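Local coordinates for ThiS protein (Escherichia coli, PDB 1ZUD) that carries sulfur on its C-terminus and donates it to build the thiazole phosphate moiety of thiamine phosphate, at residues Gln2-Asp7 and Gly54-Leu59; Gly31-Ile36 and Leu58-Ile63. All coordinates share one frame; numbering follows the deposited sequence.

Contact 1: Gln2-Asp7 and Gly54-Leu59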
loop_
_atom_site.group_PDB
_atom_site.type_symbol
_atom_site.label_atom_id
_atom_site.label_comp_id
_atom_site.label_asym_id
_atom_site.label_seq_id
_atom_site.Cartn_x
_atom_site.Cartn_y
_atom_site.Cartn_z
ATOM N N GLN D 2 -28.037 -12.007 -19.297
ATOM C CA GLN D 2 -27.293 -12.370 -18.103
ATOM C C GLN D 2 -26.215 -11.328 -17.914
ATOM O O GLN D 2 -25.638 -10.846 -18.891
ATOM C CB GLN D 2 -26.678 -13.759 -18.265
ATOM C CG GLN D 2 -27.709 -14.896 -18.149
ATOM C CD GLN D 2 -27.619 -15.607 -16.815
ATOM O OE1 GLN D 2 -28.534 -15.531 -15.981
ATOM N NE2 GLN D 2 -26.493 -16.297 -16.591
ATOM N N ILE D 3 -25.980 -10.929 -16.667
ATOM C CA ILE D 3 -24.931 -9.963 -16.375
ATOM C C ILE D 3 -24.182 -10.409 -15.109
ATOM O O ILE D 3 -24.552 -11.353 -14.426
ATOM C CB ILE D 3 -25.474 -8.511 -16.050
ATOM C CG1 ILE D 3 -26.376 -8.557 -14.817
ATOM C CG2 ILE D 3 -26.207 -7.910 -17.245
ATOM C CD1 ILE D 3 -26.810 -7.146 -14.312
ATOM N N LEU D 4 -23.119 -9.687 -14.811
ATOM C CA LEU D 4 -22.356 -9.906 -13.611
ATOM C C LEU D 4 -22.651 -8.615 -12.803
ATOM O O LEU D 4 -22.556 -7.505 -13.334
ATOM C CB LEU D 4 -20.876 -10.022 -13.974
ATOM C CG LEU D 4 -20.058 -10.837 -12.965
ATOM C CD1 LEU D 4 -20.560 -12.317 -12.939
ATOM C CD2 LEU D 4 -18.570 -10.777 -13.350
ATOM N N PHE D 5 -23.074 -8.744 -11.549
ATOM C CA PHE D 5 -23.352 -7.569 -10.745
ATOM C C PHE D 5 -22.539 -7.699 -9.454
ATOM O O PHE D 5 -22.821 -8.547 -8.604
ATOM C CB PHE D 5 -24.842 -7.454 -10.413
ATOM C CG PHE D 5 -25.190 -6.154 -9.743
ATOM C CD1 PHE D 5 -25.126 -6.013 -8.348
ATOM C CD2 PHE D 5 -25.519 -5.047 -10.508
ATOM C CE1 PHE D 5 -25.394 -4.784 -7.747
ATOM C CE2 PHE D 5 -25.789 -3.806 -9.915
ATOM C CZ PHE D 5 -25.732 -3.663 -8.544
ATOM N N ASN D 6 -21.519 -6.864 -9.332
ATOM C CA ASN D 6 -20.653 -6.936 -8.194
ATOM C C ASN D 6 -20.064 -8.348 -8.118
ATOM O O ASN D 6 -20.119 -9.005 -7.089
ATOM C CB ASN D 6 -21.405 -6.558 -6.908
ATOM C CG ASN D 6 -21.426 -5.040 -6.673
ATOM O OD1 ASN D 6 -20.739 -4.297 -7.375
ATOM N ND2 ASN D 6 -22.207 -4.578 -5.683
ATOM N N ASP D 7 -19.491 -8.770 -9.239
ATOM C CA ASP D 7 -18.831 -10.053 -9.426
ATOM C C ASP D 7 -19.725 -11.305 -9.339
ATOM O O ASP D 7 -19.231 -12.421 -9.531
ATOM C CB ASP D 7 -17.642 -10.187 -8.448
ATOM C CG ASP D 7 -16.691 -8.987 -8.501
ATOM O OD1 ASP D 7 -16.368 -8.502 -9.613
ATOM O OD2 ASP D 7 -16.253 -8.535 -7.417
ATOM N N GLY D 54 -24.305 -9.554 -20.802
ATOM C CA GLY D 54 -22.885 -9.765 -20.566
ATOM C C GLY D 54 -22.178 -8.572 -19.939
ATOM O O GLY D 54 -20.946 -8.542 -19.868
ATOM N N ASP D 55 -22.919 -7.576 -19.466
ATOM C CA ASP D 55 -22.220 -6.421 -18.870
ATOM C C ASP D 55 -21.669 -6.802 -17.495
ATOM O O ASP D 55 -22.280 -7.598 -16.796
ATOM C CB ASP D 55 -23.177 -5.225 -18.721
ATOM C CG ASP D 55 -23.115 -4.282 -19.919
ATOM O OD1 ASP D 55 -23.966 -3.370 -20.013
ATOM O OD2 ASP D 55 -22.205 -4.456 -20.770
ATOM N N GLN D 56 -20.514 -6.258 -17.112
ATOM C CA GLN D 56 -19.989 -6.566 -15.759
ATOM C C GLN D 56 -20.161 -5.275 -14.981
ATOM O O GLN D 56 -19.523 -4.263 -15.262
ATOM C CB GLN D 56 -18.523 -6.996 -15.816
ATOM C CG GLN D 56 -18.278 -8.086 -16.852
ATOM C CD GLN D 56 -16.908 -8.687 -16.702
ATOM O OE1 GLN D 56 -15.930 -7.968 -16.544
ATOM N NE2 GLN D 56 -16.826 -10.012 -16.751
ATOM N N ILE D 57 -21.056 -5.302 -14.011
ATOM C CA ILE D 57 -21.376 -4.079 -13.306
ATOM C C ILE D 57 -20.936 -4.097 -11.851
ATOM O O ILE D 57 -21.018 -5.122 -11.185
ATOM C CB ILE D 57 -22.874 -3.854 -13.369
ATOM C CG1 ILE D 57 -23.340 -3.854 -14.847
ATOM C CG2 ILE D 57 -23.221 -2.479 -12.814
ATOM C CD1 ILE D 57 -24.872 -3.759 -14.958
ATOM N N LEU D 58 -20.453 -2.952 -11.388
ATOM C CA LEU D 58 -20.027 -2.765 -9.990
ATOM C C LEU D 58 -20.765 -1.546 -9.476
ATOM O O LEU D 58 -20.804 -0.491 -10.127
ATOM C CB LEU D 58 -18.533 -2.447 -9.901
ATOM C CG LEU D 58 -17.562 -3.447 -10.495
ATOM C CD1 LEU D 58 -16.150 -2.998 -10.153
ATOM C CD2 LEU D 58 -17.848 -4.860 -9.901
ATOM N N LEU D 59 -21.366 -1.700 -8.320
ATOM C CA LEU D 59 -22.072 -0.623 -7.685
ATOM C C LEU D 59 -21.378 -0.495 -6.318
ATOM O O LEU D 59 -21.349 -1.461 -5.566
ATOM C CB LEU D 59 -23.516 -1.021 -7.495
ATOM C CG LEU D 59 -24.227 0.054 -6.712
ATOM C CD1 LEU D 59 -24.294 1.331 -7.583
ATOM C CD2 LEU D 59 -25.602 -0.481 -6.280
HETATM O O HOH W 1 -19.697 -7.521 -11.487
#
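Strand 2-5 and the incoming strand 56-59 run parallel, joined by a backbone ladder that Asn-6 prolongs with its side chain. Gly-54 N gives its hydrogen to Gln-2 O at 2.7 Å, and Leu-4 N reaches Asp-55 O almost straight, at 176°. Leu-4 O then takes Ile-57 N at 2.7 Å from above its carbonyl plane. Ile-57 O is gripped twice: by Asn-6 N at 2.6 Å, and by a water that in turn accepts from Asp-7 N. Past this point the strand turns off, Asn-6 and Asp-7 both having positive phi, and the Asn-6 carboxamide takes over as the partner of the Leu-59 backbone, giving and accepting one bond as a peptide group would. Asn-6 OD1 accepts from Leu-59 N at 2.8 Å, while Asn-6 ND2 gives to a lone pair of Leu-59 O at 3.2 Å, the acceptor lying close to the Asn-6 amide plane. An alanine at Asn-6 would remove both carboxamide partners and would probably loosen the end of the ladder. Off the ladder, Asp-55 OD1 takes Gln-52 N, Gln-56 OE1 takes Gln-38 NE2, and Asp-7 OD1 forms a salt bridge with Arg-230 of the ThiF chain. On the face bearing Phe-5 and Ile-57, Phe-5 CZ lies 3.6 Å from Leu-59 CB. Helix 18-24 packs under this apolar face through Leu-21 and Leu-22, with strand 8-11 flanking 2-5 and strand 32-36 flanking 56-59.

Contact 2: Gly31-Ile36 and Leu58-Ile63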
loop_
_atom_site.group_PDB
_atom_site.type_symbol
_atom_site.label_atom_id
_atom_site.label_comp_id
_atom_site.label_asym_id
_atom_site.label_seq_id
_atom_site.Cartn_x
_atom_site.Cartn_y
_atom_site.Cartn_z
ATOM N N GLY D 31 -24.624 8.758 -2.948
ATOM C CA GLY D 31 -23.395 8.204 -2.410
ATOM C C GLY D 31 -22.863 6.994 -3.166
ATOM O O GLY D 31 -21.898 6.385 -2.713
ATOM N N ALA D 32 -23.452 6.644 -4.320
ATOM C CA ALA D 32 -22.980 5.478 -5.075
ATOM C C ALA D 32 -22.377 5.820 -6.419
ATOM O O ALA D 32 -22.670 6.860 -6.995
ATOM C CB ALA D 32 -24.170 4.451 -5.278
ATOM N N ALA D 33 -21.474 4.981 -6.913
ATOM C CA ALA D 33 -20.938 5.235 -8.244
ATOM C C ALA D 33 -21.060 3.870 -8.888
ATOM O O ALA D 33 -21.161 2.856 -8.203
ATOM C CB ALA D 33 -19.457 5.715 -8.208
ATOM N N LEU D 34 -21.059 3.849 -10.205
ATOM C CA LEU D 34 -21.245 2.609 -10.934
ATOM C C LEU D 34 -20.232 2.478 -12.098
ATOM O O LEU D 34 -19.897 3.464 -12.781
ATOM C CB LEU D 34 -22.717 2.575 -11.451
ATOM C CG LEU D 34 -23.076 1.287 -12.199
ATOM C CD1 LEU D 34 -24.239 0.621 -11.491
ATOM C CD2 LEU D 34 -23.356 1.568 -13.663
ATOM N N ALA D 35 -19.715 1.267 -12.294
ATOM C CA ALA D 35 -18.820 1.018 -13.405
ATOM C C ALA D 35 -19.436 -0.092 -14.257
ATOM O O ALA D 35 -20.103 -1.004 -13.727
ATOM C CB ALA D 35 -17.473 0.565 -12.922
ATOM N N ILE D 36 -19.248 -0.007 -15.568
ATOM C CA ILE D 36 -19.736 -1.093 -16.436
ATOM C C ILE D 36 -18.538 -1.474 -17.239
ATOM O O ILE D 36 -17.937 -0.614 -17.885
ATOM C CB ILE D 36 -20.904 -0.655 -17.388
ATOM C CG1 ILE D 36 -22.176 -0.520 -16.560
ATOM C CG2 ILE D 36 -21.130 -1.731 -18.531
ATOM C CD1 ILE D 36 -23.423 -0.012 -17.384
ATOM N N LEU D 58 -20.453 -2.952 -11.388
ATOM C CA LEU D 58 -20.027 -2.765 -9.990
ATOM C C LEU D 58 -20.765 -1.546 -9.476
ATOM O O LEU D 58 -20.804 -0.491 -10.127
ATOM C CB LEU D 58 -18.533 -2.447 -9.901
ATOM C CG LEU D 58 -17.562 -3.447 -10.495
ATOM C CD1 LEU D 58 -16.150 -2.998 -10.153
ATOM C CD2 LEU D 58 -17.848 -4.860 -9.901
ATOM N N LEU D 59 -21.366 -1.700 -8.320
ATOM C CA LEU D 59 -22.072 -0.623 -7.685
ATOM C C LEU D 59 -21.378 -0.495 -6.318
ATOM O O LEU D 59 -21.349 -1.461 -5.566
ATOM C CB LEU D 59 -23.516 -1.021 -7.495
ATOM C CG LEU D 59 -24.227 0.054 -6.712
ATOM C CD1 LEU D 59 -24.294 1.331 -7.583
ATOM C CD2 LEU D 59 -25.602 -0.481 -6.280
ATOM N N PHE D 60 -20.799 0.653 -6.003
ATOM C CA PHE D 60 -20.083 0.785 -4.706
ATOM C C PHE D 60 -20.307 2.164 -4.086
ATOM O O PHE D 60 -20.717 3.111 -4.753
ATOM C CB PHE D 60 -18.556 0.521 -4.898
ATOM C CG PHE D 60 -17.924 1.342 -6.026
ATOM C CD1 PHE D 60 -18.134 0.999 -7.373
ATOM C CD2 PHE D 60 -17.198 2.491 -5.743
ATOM C CE1 PHE D 60 -17.624 1.805 -8.418
ATOM C CE2 PHE D 60 -16.679 3.301 -6.770
ATOM C CZ PHE D 60 -16.894 2.952 -8.127
ATOM N N GLN D 61 -20.014 2.293 -2.803
ATOM C CA GLN D 61 -20.245 3.577 -2.139
ATOM C C GLN D 61 -18.972 4.362 -1.981
ATOM O O GLN D 61 -17.870 3.780 -1.949
ATOM C CB GLN D 61 -20.844 3.338 -0.750
ATOM C CG GLN D 61 -22.289 2.893 -0.793
ATOM C CD GLN D 61 -23.250 4.076 -0.700
ATOM O OE1 GLN D 61 -23.081 4.945 0.162
ATOM N NE2 GLN D 61 -24.264 4.111 -1.576
ATOM N N VAL D 62 -19.127 5.682 -1.892
ATOM C CA VAL D 62 -17.977 6.538 -1.699
ATOM C C VAL D 62 -17.397 6.330 -0.263
ATOM O O VAL D 62 -18.149 6.079 0.701
ATOM C CB VAL D 62 -18.368 8.042 -1.847
ATOM C CG1 VAL D 62 -19.509 8.438 -0.789
ATOM C CG2 VAL D 62 -17.061 8.937 -1.717
ATOM N N ILE D 63 -16.070 6.405 -0.130
ATOM C CA ILE D 63 -15.477 6.348 1.213
ATOM C C ILE D 63 -14.895 7.763 1.311
ATOM O O ILE D 63 -14.155 8.198 0.434
ATOM C CB ILE D 63 -14.304 5.325 1.324
ATOM C CG1 ILE D 63 -14.839 3.898 1.162
ATOM C CG2 ILE D 63 -13.509 5.558 2.659
ATOM C CD1 ILE D 63 -13.768 2.819 0.964
#
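Gly-31, at a positive phi that suits glycine, opens the pairing by turning its carbonyl to Val-62 N, with Gly-31 O 3.0 Å from Val-62 N and the donor nearly along the C=O axis. The Gln-61 side chain, bent at chi2 (-92°), folds back beside that same carbonyl, so that Gln-61 CD lies 3.3 Å from Gly-31 O. Gly-31 N, for its part, bonds Asp-176 of the ThiF chain. At Ala-32, a non-hydrogen-bonded partner of Gln-61, the methyl touches Gln-61 NE2, and Ala-32 CB lies 3.9 Å from Leu-59 CD1. Ala-33 and Phe-60 form a hydrogen-bonded pair: Ala-33 N to Phe-60 O at 3.0 Å, Phe-60 N to Ala-33 O at 3.1 Å. The Phe-60 side chain takes the crowded first torsion, CG between N and the carbonyl carbon (chi1 51°), which brings the ring back across its partner; Ala-33 O sits over one face toward the rim, and Ala-33 CB meets Phe-60 CZ at 3.8 Å. This antiparallel pair belongs to the mixed sheet of the ubiquitin-like fold, in which the last strand runs in the middle and leads out into the C-terminal tail. Leu-34, with CG anti to N, faces the helix 18-24 side, Leu-34 CD1 crossing Leu-59 CD1 obliquely at 4.0 Å, while its CA-H points at Leu-58 O. Ala-35 closes the ladder with a second hydrogen-bonded pair, Ala-35 N to Leu-58 O and Leu-58 N to Ala-35 O at 3.1 Å, both donors in the carbonyl plane.

Overall arrangement
Contacts 1 and 2 lie on the two sides of one strand, 56-61, their centres about 12 Å apart. Along the chain, 2-7 comes first, then 31-36, and both pair with the final stretch, where Leu-58 and Leu-59 belong to both contacts. The resulting order is 2-5, 56-61, 32-36, with parallel pairing on one side and antiparallel on the other. Beneath the sheet they join directly, Ile-57 CG2 packing 3.5 Å from Leu-34 CD1, beside helix 18-24. Held from both sides, the strand delivers the tail toward ThiF, whose Gln-157 and Ser-150 bond its backbone just ahead of Gly-66, the residue that becomes adenylated and then carries sulfur.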